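Local coordinates for mannosylglycerate hydrolase MGH1-like glycoside hydrolase domain-containing protein (PDB 4WVB) that probably hydrolyses mannosylglycerate, a solute that thermophiles make under osmotic stress, to mannose and glycerate, and also cleaves glucosylglycerate to glucose and glycerate, at residues N15-F20 with E76-Y81; Y28-L33 with P70-H75. All coordinates share one frame; numbering follows the deposited sequence.

Contact 1 of 2, residues N15-F20 with E76-Y81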
loop_
_atom_site.group_PDB
_atom_site.type_symbol
_atom_site.label_atom_id
_atom_site.label_comp_id
_atom_site.label_asym_id
_atom_site.label_seq_id
_atom_site.Cartn_x
_atom_site.Cartn_y
_atom_site.Cartn_z
ATOM N N ASN A 15 -38.953 16.826 -6.687
ATOM C CA ASN A 15 -37.972 17.580 -5.915
ATOM C C ASN A 15 -37.040 18.443 -6.775
ATOM O O ASN A 15 -36.172 19.140 -6.239
ATOM C CB ASN A 15 -37.145 16.624 -5.048
ATOM C CG ASN A 15 -37.962 15.928 -3.971
ATOM O OD1 ASN A 15 -37.523 14.921 -3.402
ATOM N ND2 ASN A 15 -39.135 16.464 -3.669
ATOM N N SER A 16 -37.202 18.409 -8.098
ATOM C CA SER A 16 -36.349 19.204 -8.984
ATOM C C SER A 16 -36.745 20.678 -8.937
ATOM O O SER A 16 -37.938 21.013 -8.855
ATOM C CB SER A 16 -36.425 18.684 -10.428
ATOM O OG SER A 16 -35.543 19.395 -11.276
ATOM N N ARG A 17 -35.737 21.542 -8.968
ATOM C CA ARG A 17 -35.935 22.989 -8.985
ATOM C C ARG A 17 -35.123 23.539 -10.145
ATOM O O ARG A 17 -34.331 24.482 -9.990
ATOM C CB ARG A 17 -35.515 23.599 -7.644
ATOM C CG ARG A 17 -36.282 23.046 -6.449
ATOM C CD ARG A 17 -37.745 23.464 -6.459
ATOM N NE ARG A 17 -38.486 22.905 -5.336
ATOM C CZ ARG A 17 -39.129 21.740 -5.330
ATOM N NH1 ARG A 17 -39.174 20.952 -6.396
ATOM N NH2 ARG A 17 -39.758 21.362 -4.226
ATOM N N GLY A 18 -35.322 22.926 -11.312
ATOM C CA GLY A 18 -34.568 23.268 -12.516
ATOM C C GLY A 18 -33.288 22.458 -12.592
ATOM O O GLY A 18 -33.296 21.288 -12.989
ATOM N N ALA A 19 -32.201 23.071 -12.156
ATOM C CA ALA A 19 -30.876 22.469 -12.247
ATOM C C ALA A 19 -30.383 21.860 -10.923
ATOM O O ALA A 19 -29.313 21.270 -10.906
ATOM C CB ALA A 19 -29.878 23.496 -12.760
ATOM N N PHE A 20 -31.133 21.997 -9.831
ATOM C CA PHE A 20 -30.806 21.283 -8.585
ATOM C C PHE A 20 -32.038 20.584 -8.021
ATOM O O PHE A 20 -33.181 20.859 -8.428
ATOM C CB PHE A 20 -30.158 22.193 -7.522
ATOM C CG PHE A 20 -31.124 23.149 -6.864
ATOM C CD1 PHE A 20 -31.423 24.370 -7.464
ATOM C CD2 PHE A 20 -31.727 22.834 -5.657
ATOM C CE1 PHE A 20 -32.315 25.246 -6.858
ATOM C CE2 PHE A 20 -32.626 23.708 -5.048
ATOM C CZ PHE A 20 -32.910 24.923 -5.653
ATOM N N GLU A 76 -33.158 29.764 -2.789
ATOM C CA GLU A 76 -34.451 30.468 -2.641
ATOM C C GLU A 76 -35.298 30.552 -3.928
ATOM O O GLU A 76 -36.296 31.269 -3.974
ATOM C CB GLU A 76 -34.236 31.848 -2.004
ATOM C CG GLU A 76 -33.748 31.728 -0.564
ATOM C CD GLU A 76 -33.424 33.065 0.085
ATOM O OE1 GLU A 76 -33.485 34.104 -0.608
ATOM O OE2 GLU A 76 -33.093 33.068 1.294
ATOM N N GLN A 77 -34.926 29.783 -4.950
ATOM C CA GLN A 77 -35.612 29.793 -6.238
ATOM C C GLN A 77 -35.063 28.644 -7.062
ATOM O O GLN A 77 -34.041 28.052 -6.707
ATOM C CB GLN A 77 -35.350 31.103 -6.996
ATOM C CG GLN A 77 -33.874 31.360 -7.253
ATOM C CD GLN A 77 -33.591 32.738 -7.823
ATOM O OE1 GLN A 77 -34.148 33.123 -8.841
ATOM N NE2 GLN A 77 -32.704 33.477 -7.171
ATOM N N SER A 78 -35.725 28.365 -8.174
ATOM C CA SER A 78 -35.251 27.396 -9.145
ATOM C C SER A 78 -34.110 27.996 -9.963
ATOM O O SER A 78 -33.974 29.220 -10.026
ATOM C CB SER A 78 -36.401 26.966 -10.054
ATOM O OG SER A 78 -37.329 26.161 -9.340
ATOM N N ARG A 79 -33.288 27.132 -10.569
ATOM C CA ARG A 79 -32.173 27.555 -11.404
ATOM C C ARG A 79 -32.226 26.968 -12.806
ATOM O O ARG A 79 -32.607 25.808 -13.015
ATOM C CB ARG A 79 -30.840 27.147 -10.771
ATOM C CG ARG A 79 -30.584 27.770 -9.418
ATOM C CD ARG A 79 -30.483 29.283 -9.509
ATOM N NE ARG A 79 -30.125 29.820 -8.212
ATOM C CZ ARG A 79 -30.059 31.111 -7.922
ATOM N NH1 ARG A 79 -30.381 32.035 -8.823
ATOM N NH2 ARG A 79 -29.706 31.475 -6.699
ATOM N N ASP A 80 -31.820 27.785 -13.768
ATOM C CA ASP A 80 -31.712 27.340 -15.140
ATOM C C ASP A 80 -30.409 26.607 -15.291
ATOM O O ASP A 80 -29.480 26.802 -14.498
ATOM C CB ASP A 80 -31.747 28.528 -16.102
ATOM C CG ASP A 80 -33.110 29.181 -16.163
ATOM O OD1 ASP A 80 -34.110 28.451 -16.345
ATOM O OD2 ASP A 80 -33.181 30.422 -16.036
ATOM N N TYR A 81 -30.346 25.772 -16.324
ATOM C CA TYR A 81 -29.106 25.126 -16.717
ATOM C C TYR A 81 -28.015 26.172 -16.903
ATOM O O TYR A 81 -28.295 27.329 -17.214
ATOM C CB TYR A 81 -29.295 24.337 -18.021
ATOM C CG TYR A 81 -30.004 22.999 -17.874
ATOM C CD1 TYR A 81 -30.668 22.645 -16.688
ATOM C CD2 TYR A 81 -30.019 22.083 -18.925
ATOM C CE1 TYR A 81 -31.312 21.418 -16.564
ATOM C CE2 TYR A 81 -30.662 20.862 -18.809
ATOM C CZ TYR A 81 -31.314 20.534 -17.627
ATOM O OH TYR A 81 -31.951 19.319 -17.493
#

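Contact 2 of 2, residues Y28-L33 with P70-H75. With GLC (alpha-D-glucopyranose), chain F.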
loop_
_atom_site.group_PDB
_atom_site.type_symbol
_atom_site.label_atom_id
_atom_site.label_comp_id
_atom_site.label_asym_id
_atom_site.label_seq_id
_atom_site.Cartn_x
_atom_site.Cartn_y
_atom_site.Cartn_z
ATOM N N TYR A 28 -37.660 23.804 1.501
ATOM C CA TYR A 28 -37.375 25.031 0.765
ATOM C C TYR A 28 -36.434 24.757 -0.401
ATOM O O TYR A 28 -35.693 23.746 -0.395
ATOM C CB TYR A 28 -36.748 26.089 1.685
ATOM C CG TYR A 28 -37.732 26.779 2.625
ATOM C CD1 TYR A 28 -38.784 27.551 2.128
ATOM C CD2 TYR A 28 -37.595 26.671 4.014
ATOM C CE1 TYR A 28 -39.674 28.189 2.985
ATOM C CE2 TYR A 28 -38.477 27.305 4.879
ATOM C CZ TYR A 28 -39.514 28.061 4.361
ATOM O OH TYR A 28 -40.389 28.692 5.217
ATOM N N PRO A 29 -36.430 25.661 -1.401
ATOM C CA PRO A 29 -35.553 25.459 -2.548
ATOM C C PRO A 29 -34.085 25.727 -2.193
ATOM O O PRO A 29 -33.514 26.746 -2.613
ATOM C CB PRO A 29 -36.089 26.458 -3.588
ATOM C CG PRO A 29 -36.743 27.515 -2.783
ATOM C CD PRO A 29 -37.269 26.871 -1.548
ATOM N N TYR A 30 -33.492 24.811 -1.423
ATOM C CA TYR A 30 -32.065 24.839 -1.094
ATOM C C TYR A 30 -31.357 23.561 -1.574
ATOM O O TYR A 30 -31.963 22.486 -1.595
ATOM C CB TYR A 30 -31.842 24.945 0.409
ATOM C CG TYR A 30 -32.584 26.061 1.108
ATOM C CD1 TYR A 30 -32.792 27.290 0.489
ATOM C CD2 TYR A 30 -33.057 25.888 2.401
ATOM C CE1 TYR A 30 -33.459 28.314 1.147
ATOM C CE2 TYR A 30 -33.733 26.914 3.068
ATOM C CZ TYR A 30 -33.924 28.114 2.436
ATOM O OH TYR A 30 -34.589 29.116 3.093
ATOM N N GLN A 31 -30.076 23.698 -1.913
ATOM C CA GLN A 31 -29.282 22.598 -2.458
ATOM C C GLN A 31 -28.265 22.126 -1.423
ATOM O O GLN A 31 -27.563 22.941 -0.859
ATOM C CB GLN A 31 -28.548 23.064 -3.710
ATOM C CG GLN A 31 -27.657 22.001 -4.330
ATOM C CD GLN A 31 -27.198 22.341 -5.736
ATOM O OE1 GLN A 31 -27.137 23.517 -6.127
ATOM N NE2 GLN A 31 -26.841 21.307 -6.504
ATOM N N TRP A 32 -28.158 20.812 -1.206
ATOM C CA TRP A 32 -27.221 20.280 -0.223
ATOM C C TRP A 32 -26.080 19.577 -0.970
ATOM O O TRP A 32 -26.317 18.916 -1.990
ATOM C CB TRP A 32 -27.923 19.292 0.714
ATOM C CG TRP A 32 -28.424 19.798 2.067
ATOM C CD1 TRP A 32 -27.840 19.574 3.295
ATOM C CD2 TRP A 32 -29.624 20.533 2.332
ATOM N NE1 TRP A 32 -28.601 20.128 4.290
ATOM C CE2 TRP A 32 -29.698 20.726 3.728
ATOM C CE3 TRP A 32 -30.633 21.054 1.528
ATOM C CZ2 TRP A 32 -30.741 21.423 4.333
ATOM C CZ3 TRP A 32 -31.683 21.737 2.135
ATOM C CH2 TRP A 32 -31.723 21.923 3.513
ATOM N N LEU A 33 -24.872 19.699 -0.431
ATOM C CA LEU A 33 -23.645 19.230 -1.085
ATOM C C LEU A 33 -23.605 17.725 -1.293
ATOM O O LEU A 33 -23.469 17.271 -2.456
ATOM C CB LEU A 33 -22.408 19.656 -0.279
ATOM C CG LEU A 33 -20.999 19.467 -0.859
ATOM C CD1 LEU A 33 -20.016 20.197 0.045
ATOM C CD2 LEU A 33 -20.547 18.022 -1.010
ATOM N N PRO A 70 -19.805 24.794 0.238
ATOM C CA PRO A 70 -20.655 24.811 1.422
ATOM C C PRO A 70 -21.656 23.679 1.425
ATOM O O PRO A 70 -22.057 23.210 0.357
ATOM C CB PRO A 70 -21.422 26.111 1.261
ATOM C CG PRO A 70 -21.629 26.195 -0.220
ATOM C CD PRO A 70 -20.351 25.675 -0.817
ATOM N N HIS A 71 -22.111 23.284 2.603
ATOM C CA HIS A 71 -23.007 22.140 2.677
ATOM C C HIS A 71 -24.393 22.503 2.179
ATOM O O HIS A 71 -25.118 21.636 1.711
ATOM C CB HIS A 71 -22.981 21.473 4.066
ATOM C CG HIS A 71 -23.933 22.029 5.085
ATOM N ND1 HIS A 71 -23.876 23.329 5.548
ATOM C CD2 HIS A 71 -24.911 21.421 5.797
ATOM C CE1 HIS A 71 -24.791 23.503 6.483
ATOM N NE2 HIS A 71 -25.437 22.361 6.652
ATOM N N ILE A 72 -24.744 23.796 2.272
ATOM C CA ILE A 72 -25.999 24.295 1.748
ATOM C C ILE A 72 -25.745 25.538 0.902
ATOM O O ILE A 72 -24.988 26.450 1.298
ATOM C CB ILE A 72 -27.027 24.648 2.846
ATOM C CG1 ILE A 72 -27.247 23.467 3.809
ATOM C CG2 ILE A 72 -28.362 25.016 2.217
ATOM C CD1 ILE A 72 -28.023 23.827 5.061
ATOM N N VAL A 73 -26.377 25.533 -0.270
ATOM C CA VAL A 73 -26.549 26.719 -1.083
ATOM C C VAL A 73 -28.015 27.165 -0.948
ATOM O O VAL A 73 -28.968 26.421 -1.290
ATOM C CB VAL A 73 -26.208 26.427 -2.554
ATOM C CG1 VAL A 73 -26.381 27.688 -3.389
ATOM C CG2 VAL A 73 -24.790 25.889 -2.680
ATOM N N PHE A 74 -28.217 28.372 -0.431
ATOM C CA PHE A 74 -29.590 28.858 -0.179
ATOM C C PHE A 74 -30.167 29.543 -1.422
ATOM O O PHE A 74 -30.318 30.757 -1.461
ATOM C CB PHE A 74 -29.615 29.807 1.019
ATOM C CG PHE A 74 -29.208 29.156 2.312
ATOM C CD1 PHE A 74 -30.070 28.267 2.948
ATOM C CD2 PHE A 74 -27.965 29.407 2.889
ATOM C CE1 PHE A 74 -29.699 27.662 4.135
ATOM C CE2 PHE A 74 -27.591 28.798 4.084
ATOM C CZ PHE A 74 -28.464 27.920 4.698
ATOM N N HIS A 75 -30.513 28.753 -2.425
ATOM C CA HIS A 75 -30.944 29.315 -3.702
ATOM C C HIS A 75 -32.170 30.213 -3.563
ATOM O O HIS A 75 -32.218 31.267 -4.192
ATOM C CB HIS A 75 -31.260 28.221 -4.721
ATOM C CG HIS A 75 -30.059 27.466 -5.211
ATOM N ND1 HIS A 75 -29.122 28.016 -6.056
ATOM C CD2 HIS A 75 -29.671 26.182 -5.008
ATOM C CE1 HIS A 75 -28.206 27.108 -6.349
ATOM N NE2 HIS A 75 -28.507 25.992 -5.710
HETATM C C1 GLC F . -29.581 15.837 7.332
HETATM C C2 GLC F . -28.666 14.615 7.077
HETATM C C3 GLC F . -27.522 15.043 6.155
HETATM C C4 GLC F . -28.103 15.549 4.833
HETATM C C5 GLC F . -29.109 16.686 5.119
HETATM C C6 GLC F . -29.898 17.091 3.880
HETATM O O1 GLC F . -28.834 16.879 8.010
HETATM O O2 GLC F . -28.158 14.076 8.303
HETATM O O3 GLC F . -26.673 13.933 5.929
HETATM O O4 GLC F . -27.014 15.915 3.939
HETATM O O5 GLC F . -30.111 16.337 6.089
HETATM O O6 GLC F . -30.796 16.055 3.541
#

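Contact 1 of 2, residues N15-F20 with E76-Y81
Phe20 drives its ring edge into the loop 76-81, the close-packed end of the contact. CE1 lies 3.3 Å from Gln77 O, which sits in the plane of the ring, so the slightly positive aryl C-H groups face a carbonyl oxygen that is buried and has no hydrogen-bond partner. Beside it the ring edge rests on CG of Arg79, 4.0 Å from Phe20 CE1, while CB of Arg17 lies over one ring face, toward its rim. A bend at chi2 (-63°) leads the rest of Arg79 away from segment 15-20, to a hydrogen bond with His75 and a cation-pi contact with Tyr61. Two irregular loops, one following helix 4-14 and the other following strand 72-74, are joined by a single beta bridge between Gly18 and Arg79. Arg79 N donates to Arg17 O at 2.9 Å in a fairly straight bond (160°), whereas the return bond from Ala19 N to Arg79 O is weak, bent to 121°. Gly18 has to be a glycine: at its backbone angles a CB would jam against the preceding carbonyl and strike Arg79 O. Ser78, small and polar, packs CB 3.2 Å from Arg17 O and OG alongside Arg17 CB at 3.6 Å, without hydrogen-bonding that carbonyl. Toward solvent the fit is looser: the exposed Tyr81, a probable substrate-binding residue, touches the methyl of Ala19 with CD1 at 4.1 Å.

Contact 2 of 2, residues Y28-L33 with P70-H75
The edge of a small antiparallel sheet, where strand 31-32 pairs with the central strand 72-74, carries one wall of the sugar-binding pocket. Gln31 and Val73 form a hydrogen-bonded pair through two nearly straight backbone bonds, Gln31 N to Val73 O (3.0 Å) and Val73 N to Gln31 O (2.9 Å). Trp32 and Ile72 are the neighbouring non-hydrogen-bonded pair, side chains alongside each other. Ile72 CG1 stands 3.7 Å from the centroid of the Trp32 five-membered ring, a CH-pi contact over one face; on the opposite face lies the glucose, its C6 3.3 Å from Trp32 CD1. With an alanine in place of Trp32, Ile72 CG1 would probably lose its CH-pi partner and the sugar the indole face against C6. The edge of Phe74 meets the face of Tyr30, with Phe74 CD1 over the Tyr30 ring centre and the planes at 85°, a T-shaped pair. On the other side of the sheet Gln31 extends with CG anti to its own N (chi1 178°), which carries OE1 to His75 NE2 at 2.9 Å; OE1 lies close to the imidazole plane, His75 NE2 somewhat off the amide plane, and Ser36 OG and the backbone O of Glu54 accept from Gln31 NE2. An amide thus suits this buried place, offering both acceptor and donor. A tryptophan face set against a sugar, here at C5 and C6, is typical of glycoside hydrolase sites.

In the fold
Contacts 1 and 2 adjoin, their centres 11 Å apart, because segment 70-75 runs directly into 76-81. They meet at Phe20, whose ring stacks on His75 (CE1 to His75 CD2, 3.4 Å) and whose CB touches Gln31 CD at 3.5 Å. A probable backbone hydrogen bond from Glu76 N to Pro29 O, 3.0 Å, ties them further, and His75 joins them too by binding a residue of each. Contact 2 reaches the glucose directly, and His71 lies about 7 Å, side chain to side chain, from Asp165, the probable proton donor. Contact 1 stands farther out: the Phe20 side chain is about 11 Å from the sugar.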